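Local coordinates for Sensory/regulatory protein rpfC (Xanthomonas campestris pv. campestris, PDB 3M6M) that probably relays a sensory signal by phosphotransfer, here through its magnesium-binding CheY-like receiver domain, as part of a bacterial two-component histidine kinase, at residues D65-G70 with S97-P102; P92-S97 with A113-A118. All blocks are in the same frame, centred on the assembly; numbering follows the deposited sequence.

Contact 1: residues D65-G70 with S97-P102; sequences DLHMPG and SADVTP. With MG (magnesium ion), chain T.
Leu66 and Ser97 meet through their side chains where two loops leave neighbouring strands of the sheet. Leu66 CB lies 3.5 Å from Ser97 CB. The CD2 branch of Leu66 reaches the hydroxyl side, 3.6 Å from Ser97 OG. Leu66 also packs on Ala104 and Cys108 of helix 102-110, and both Leu66 and Ser97 are buried.

His67 and Asp99 touch at a ring carbon, and the pair forms no hydrogen bond. The imidazole of His67 presents its CE1 edge to the carboxylate of Asp99, with CE1 3.2 Å from Asp99 OD1. Asp99 CG, anti to its backbone N (chi1 -171°), is thereby placed 3.9 Å from His67 CE1. Asp99 CB lies in the ring plane, at the same edge. Ring and carboxylate are nearly coplanar, 17° apart. Leu66 CG sits over one face of the imidazole, toward its rim.

Hydrogen bonds within 97-102 shape the second loop. Ser97 OG donates to Asp99 O at 2.6 Å, in the carbonyl plane and on a lone pair. Asp99 OD2 takes two bonds, from Thr101 OG1 and from Thr101 N. The bond from Thr101 N closes an Asx turn; this donor stands above the carboxylate plane. Thr101 holds the N-cap position of helix 102-110.

Segment 65-70 supplies two magnesium ligands, from strand end and loop. Asp65 OD2 and the carbonyl oxygen His67 O each bind magnesium at 2.3 Å, and Asp22 completes the protein ligands. Asp65 OD1 makes a salt bridge with Lys119. This acidic magnesium site at the strand ends is characteristic of the CheY-like receiver fold, in which the aspartate at the place of Asp65 is the usual phosphoacceptor.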
loop_
_atom_site.group_PDB
_atom_site.type_symbol
_atom_site.label_atom_id
_atom_site.label_comp_id
_atom_site.label_asym_id
_atom_site.label_seq_id
_atom_site.Cartn_x
_atom_site.Cartn_y
_atom_site.Cartn_z
ATOM N N ASP D 65 -33.368 7.721 -20.290
ATOM C CA ASP D 65 -34.097 7.131 -19.174
ATOM C C ASP D 65 -33.164 6.172 -18.449
ATOM O O ASP D 65 -32.497 5.348 -19.084
ATOM C CB ASP D 65 -35.342 6.393 -19.683
ATOM C CG ASP D 65 -36.119 5.695 -18.573
ATOM O OD1 ASP D 65 -36.180 6.219 -17.438
ATOM O OD2 ASP D 65 -36.686 4.616 -18.846
ATOM N N LEU D 66 -33.111 6.283 -17.124
ATOM C CA LEU D 66 -32.218 5.448 -16.327
ATOM C C LEU D 66 -32.581 3.968 -16.405
ATOM O O LEU D 66 -31.716 3.137 -16.676
ATOM C CB LEU D 66 -32.163 5.915 -14.869
ATOM C CG LEU D 66 -31.264 5.145 -13.889
ATOM C CD1 LEU D 66 -29.804 5.077 -14.350
ATOM C CD2 LEU D 66 -31.359 5.749 -12.495
ATOM N N HIS D 67 -33.850 3.644 -16.179
ATOM C CA HIS D 67 -34.263 2.245 -16.134
ATOM C C HIS D 67 -34.943 1.764 -17.410
ATOM O O HIS D 67 -36.107 2.073 -17.677
ATOM C CB HIS D 67 -35.096 1.956 -14.884
ATOM C CG HIS D 67 -34.310 2.061 -13.615
ATOM N ND1 HIS D 67 -34.460 3.106 -12.729
ATOM C CD2 HIS D 67 -33.345 1.264 -13.098
ATOM C CE1 HIS D 67 -33.633 2.940 -11.712
ATOM N NE2 HIS D 67 -32.942 1.832 -11.913
ATOM N N MET D 68 -34.175 1.015 -18.195
ATOM C CA MET D 68 -34.644 0.383 -19.422
ATOM C C MET D 68 -34.141 -1.057 -19.417
ATOM O O MET D 68 -33.072 -1.325 -18.869
ATOM C CB MET D 68 -34.105 1.118 -20.654
ATOM C CG MET D 68 -34.526 2.582 -20.770
ATOM S SD MET D 68 -33.825 3.446 -22.196
ATOM C CE MET D 68 -32.080 3.434 -21.786
ATOM N N PRO D 69 -34.908 -1.991 -20.015
ATOM C CA PRO D 69 -34.456 -3.385 -20.102
ATOM C C PRO D 69 -33.269 -3.556 -21.050
ATOM O O PRO D 69 -33.079 -2.740 -21.955
ATOM C CB PRO D 69 -35.684 -4.124 -20.659
ATOM C CG PRO D 69 -36.841 -3.194 -20.443
ATOM C CD PRO D 69 -36.264 -1.824 -20.568
ATOM N N GLY D 70 -32.483 -4.611 -20.836
ATOM C CA GLY D 70 -31.323 -4.911 -21.675
ATOM C C GLY D 70 -30.107 -4.087 -21.290
ATOM O O GLY D 70 -29.209 -4.576 -20.601
ATOM N N SER D 97 -35.233 9.678 -14.428
ATOM C CA SER D 97 -35.859 8.524 -13.771
ATOM C C SER D 97 -36.820 8.927 -12.658
ATOM O O SER D 97 -36.770 10.052 -12.153
ATOM C CB SER D 97 -34.807 7.552 -13.222
ATOM O OG SER D 97 -33.934 8.198 -12.318
ATOM N N ALA D 98 -37.703 7.997 -12.295
ATOM C CA ALA D 98 -38.532 8.129 -11.102
ATOM C C ALA D 98 -37.716 7.727 -9.873
ATOM O O ALA D 98 -38.109 7.995 -8.736
ATOM C CB ALA D 98 -39.778 7.275 -11.223
ATOM N N ASP D 99 -36.582 7.075 -10.128
ATOM C CA ASP D 99 -35.585 6.763 -9.108
ATOM C C ASP D 99 -34.761 8.016 -8.825
ATOM O O ASP D 99 -34.052 8.517 -9.702
ATOM C CB ASP D 99 -34.674 5.627 -9.593
ATOM C CG ASP D 99 -33.753 5.086 -8.501
ATOM O OD1 ASP D 99 -32.958 4.174 -8.806
ATOM O OD2 ASP D 99 -33.815 5.558 -7.346
ATOM N N VAL D 100 -34.867 8.515 -7.598
ATOM C CA VAL D 100 -34.180 9.739 -7.193
ATOM C C VAL D 100 -33.298 9.482 -5.957
ATOM O O VAL D 100 -32.894 10.411 -5.250
ATOM C CB VAL D 100 -35.201 10.911 -6.991
ATOM C CG1 VAL D 100 -35.990 10.761 -5.684
ATOM C CG2 VAL D 100 -34.510 12.274 -7.085
ATOM N N THR D 101 -32.995 8.206 -5.720
ATOM C CA THR D 101 -32.137 7.788 -4.611
ATOM C C THR D 101 -30.705 8.263 -4.863
ATOM O O THR D 101 -30.201 8.116 -5.979
ATOM C CB THR D 101 -32.160 6.245 -4.437
ATOM O OG1 THR D 101 -33.512 5.775 -4.467
ATOM C CG2 THR D 101 -31.523 5.823 -3.111
ATOM N N PRO D 102 -30.051 8.847 -3.831
ATOM C CA PRO D 102 -28.653 9.283 -3.928
ATOM C C PRO D 102 -27.742 8.167 -4.429
ATOM O O PRO D 102 -26.723 8.434 -5.068
ATOM C CB PRO D 102 -28.295 9.635 -2.483
ATOM C CG PRO D 102 -29.578 10.038 -1.873
ATOM C CD PRO D 102 -30.631 9.178 -2.514
HETATM MG MG MG T . -38.157 3.068 -17.885
#

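Contact 2: residues P92-S97 with A113-A118; sequences PVVVLS and ARAFLA
Val95 and Phe116 lie side by side on one face of a parallel strand pair, and their side chains run askew to each other. Val95 CB is 4.0 Å from Phe116 CD1, and the CG1 branch lies near CE1 of the same ring. The approach to the ring is oblique. Phe116 CG is anti to its backbone N (chi1 -163°), which brings CG closer than CB to the Val95 side chain. The far end of the ring reaches Ser97, where CZ comes within 3.2 Å of Ser97 OG. That hydroxyl has its hydrogen bond with Asp99 O. The other branch of Val95, CG2, turns to Ala113 CB.

The other face carries Val94, Leu96, Ala115 and Leu117. Val94 CG2 lies 3.8 Å from Ala115 CB. It also approaches Leu117 CD1. Leu96 and Leu117 meet at a slant, with Leu96 CD2 3.7 Å from Leu117 CB. The same methyl packs on the carbonyl oxygen of Leu117. At the start of the pair, the CD methylene of Arg114 rests on Pro92 CB.

Three backbone hydrogen bonds join the segments. Arg114 N donates to Val93 O, Val95 N to Ala115 O at 2.9 Å, and Leu117 N to Val95 O at 3.0 Å. Both polar backbone atoms of Val95 are therefore used by the neighbouring strand. The CA hydrogen of Leu96 also points at Leu117 O, with CA 3.5 Å from that oxygen. The strand directions differ by 25°.

Helix 102-110 links the strands in a beta-alpha-beta unit. Strand 115-118 is outermost within this chain, while strand 61-65 pairs with the other edge of 93-97. Helix 73-85 packs on Val93 and Val95, and helix 123-133 on Leu117 and Arg114.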
loop_
_atom_site.group_PDB
_atom_site.type_symbol
_atom_site.label_atom_id
_atom_site.label_comp_id
_atom_site.label_asym_id
_atom_site.label_seq_id
_atom_site.Cartn_x
_atom_site.Cartn_y
_atom_site.Cartn_z
ATOM N N PRO D 92 -23.059 15.944 -24.325
ATOM C CA PRO D 92 -23.649 15.956 -22.982
ATOM C C PRO D 92 -24.808 14.978 -22.824
ATOM O O PRO D 92 -25.629 14.831 -23.736
ATOM C CB PRO D 92 -24.163 17.394 -22.837
ATOM C CG PRO D 92 -23.346 18.188 -23.781
ATOM C CD PRO D 92 -23.101 17.281 -24.944
ATOM N N VAL D 93 -24.864 14.317 -21.669
ATOM C CA VAL D 93 -25.929 13.365 -21.370
ATOM C C VAL D 93 -26.623 13.724 -20.059
ATOM O O VAL D 93 -25.973 13.867 -19.018
ATOM C CB VAL D 93 -25.405 11.907 -21.292
ATOM C CG1 VAL D 93 -26.553 10.937 -21.029
ATOM C CG2 VAL D 93 -24.669 11.520 -22.568
ATOM N N VAL D 94 -27.943 13.873 -20.125
ATOM C CA VAL D 94 -28.773 14.083 -18.940
ATOM C C VAL D 94 -29.668 12.864 -18.696
ATOM O O VAL D 94 -30.288 12.337 -19.623
ATOM C CB VAL D 94 -29.601 15.403 -19.030
ATOM C CG1 VAL D 94 -30.175 15.602 -20.424
ATOM C CG2 VAL D 94 -30.704 15.447 -17.972
ATOM N N VAL D 95 -29.718 12.422 -17.442
ATOM C CA VAL D 95 -30.465 11.223 -17.067
ATOM C C VAL D 95 -31.830 11.571 -16.462
ATOM O O VAL D 95 -31.961 12.543 -15.712
ATOM C CB VAL D 95 -29.648 10.327 -16.093
ATOM C CG1 VAL D 95 -30.311 8.965 -15.922
ATOM C CG2 VAL D 95 -28.223 10.142 -16.601
ATOM N N LEU D 96 -32.839 10.773 -16.810
ATOM C CA LEU D 96 -34.183 10.892 -16.247
ATOM C C LEU D 96 -34.623 9.583 -15.609
ATOM O O LEU D 96 -34.419 8.510 -16.180
ATOM C CB LEU D 96 -35.196 11.271 -17.330
ATOM C CG LEU D 96 -35.270 12.682 -17.913
ATOM C CD1 LEU D 96 -36.430 12.749 -18.893
ATOM C CD2 LEU D 96 -35.432 13.741 -16.832
ATOM N N SER D 97 -35.233 9.678 -14.428
ATOM C CA SER D 97 -35.859 8.524 -13.771
ATOM C C SER D 97 -36.820 8.927 -12.658
ATOM O O SER D 97 -36.770 10.052 -12.153
ATOM C CB SER D 97 -34.807 7.552 -13.222
ATOM O OG SER D 97 -33.934 8.198 -12.318
ATOM N N ALA D 113 -22.417 11.703 -16.094
ATOM C CA ALA D 113 -23.701 12.332 -16.397
ATOM C C ALA D 113 -23.683 13.792 -15.959
ATOM O O ALA D 113 -23.361 14.099 -14.808
ATOM C CB ALA D 113 -24.843 11.584 -15.724
ATOM N N ARG D 114 -24.021 14.684 -16.884
ATOM C CA ARG D 114 -23.961 16.122 -16.628
ATOM C C ARG D 114 -25.120 16.643 -15.780
ATOM O O ARG D 114 -24.964 17.626 -15.050
ATOM C CB ARG D 114 -23.861 16.903 -17.938
ATOM C CG ARG D 114 -22.477 16.872 -18.562
ATOM C CD ARG D 114 -22.326 17.953 -19.616
ATOM N NE ARG D 114 -22.201 19.290 -19.035
ATOM C CZ ARG D 114 -21.052 19.938 -18.864
ATOM N NH1 ARG D 114 -19.903 19.381 -19.227
ATOM N NH2 ARG D 114 -21.053 21.152 -18.327
ATOM N N ALA D 115 -26.273 15.986 -15.882
ATOM C CA ALA D 115 -27.461 16.370 -15.121
ATOM C C ALA D 115 -28.336 15.164 -14.798
ATOM O O ALA D 115 -28.409 14.209 -15.573
ATOM C CB ALA D 115 -28.265 17.426 -15.874
ATOM N N PHE D 116 -28.993 15.225 -13.642
ATOM C CA PHE D 116 -29.922 14.192 -13.205
ATOM C C PHE D 116 -31.225 14.857 -12.771
ATOM O O PHE D 116 -31.276 15.532 -11.738
ATOM C CB PHE D 116 -29.317 13.386 -12.051
ATOM C CG PHE D 116 -29.995 12.065 -11.805
ATOM C CD1 PHE D 116 -29.374 10.878 -12.177
ATOM C CD2 PHE D 116 -31.246 12.003 -11.192
ATOM C CE1 PHE D 116 -29.990 9.650 -11.949
ATOM C CE2 PHE D 116 -31.872 10.781 -10.963
ATOM C CZ PHE D 116 -31.241 9.602 -11.340
ATOM N N LEU D 117 -32.272 14.667 -13.567
ATOM C CA LEU D 117 -33.564 15.293 -13.298
ATOM C C LEU D 117 -34.660 14.269 -13.031
ATOM O O LEU D 117 -34.666 13.181 -13.611
ATOM C CB LEU D 117 -33.963 16.222 -14.446
ATOM C CG LEU D 117 -33.142 17.505 -14.610
ATOM C CD1 LEU D 117 -33.201 17.990 -16.048
ATOM C CD2 LEU D 117 -33.608 18.593 -13.647
ATOM N N ALA D 118 -35.585 14.634 -12.147
ATOM C CA ALA D 118 -36.649 13.736 -11.711
ATOM C C ALA D 118 -37.751 13.575 -12.754
ATOM O O ALA D 118 -38.059 14.504 -13.506
ATOM C CB ALA D 118 -37.234 14.211 -10.381
#

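Contacts 1 and 2 share Ser97, the residue where strand 93-97 runs into the loop of contact 1. Their centres are 10 Å apart. A probable hydrogen bond joins them, with Leu66 N 2.7 Å from Leu96 O. Leu66 CB also packs on Val95 CG1 at 3.7 Å, which extends the Val95 and Phe116 face toward the first loop. Asp99 O lies 3.4 Å from Phe116 CE2, so the aromatic ring of contact 2 also borders the second loop. Contact 1 holds two magnesium ligands directly. Contact 2 lies along strands 93-97 and 115-118, the first of which leads into contact 1, with the Ser97 side chain about 7 Å from the ion.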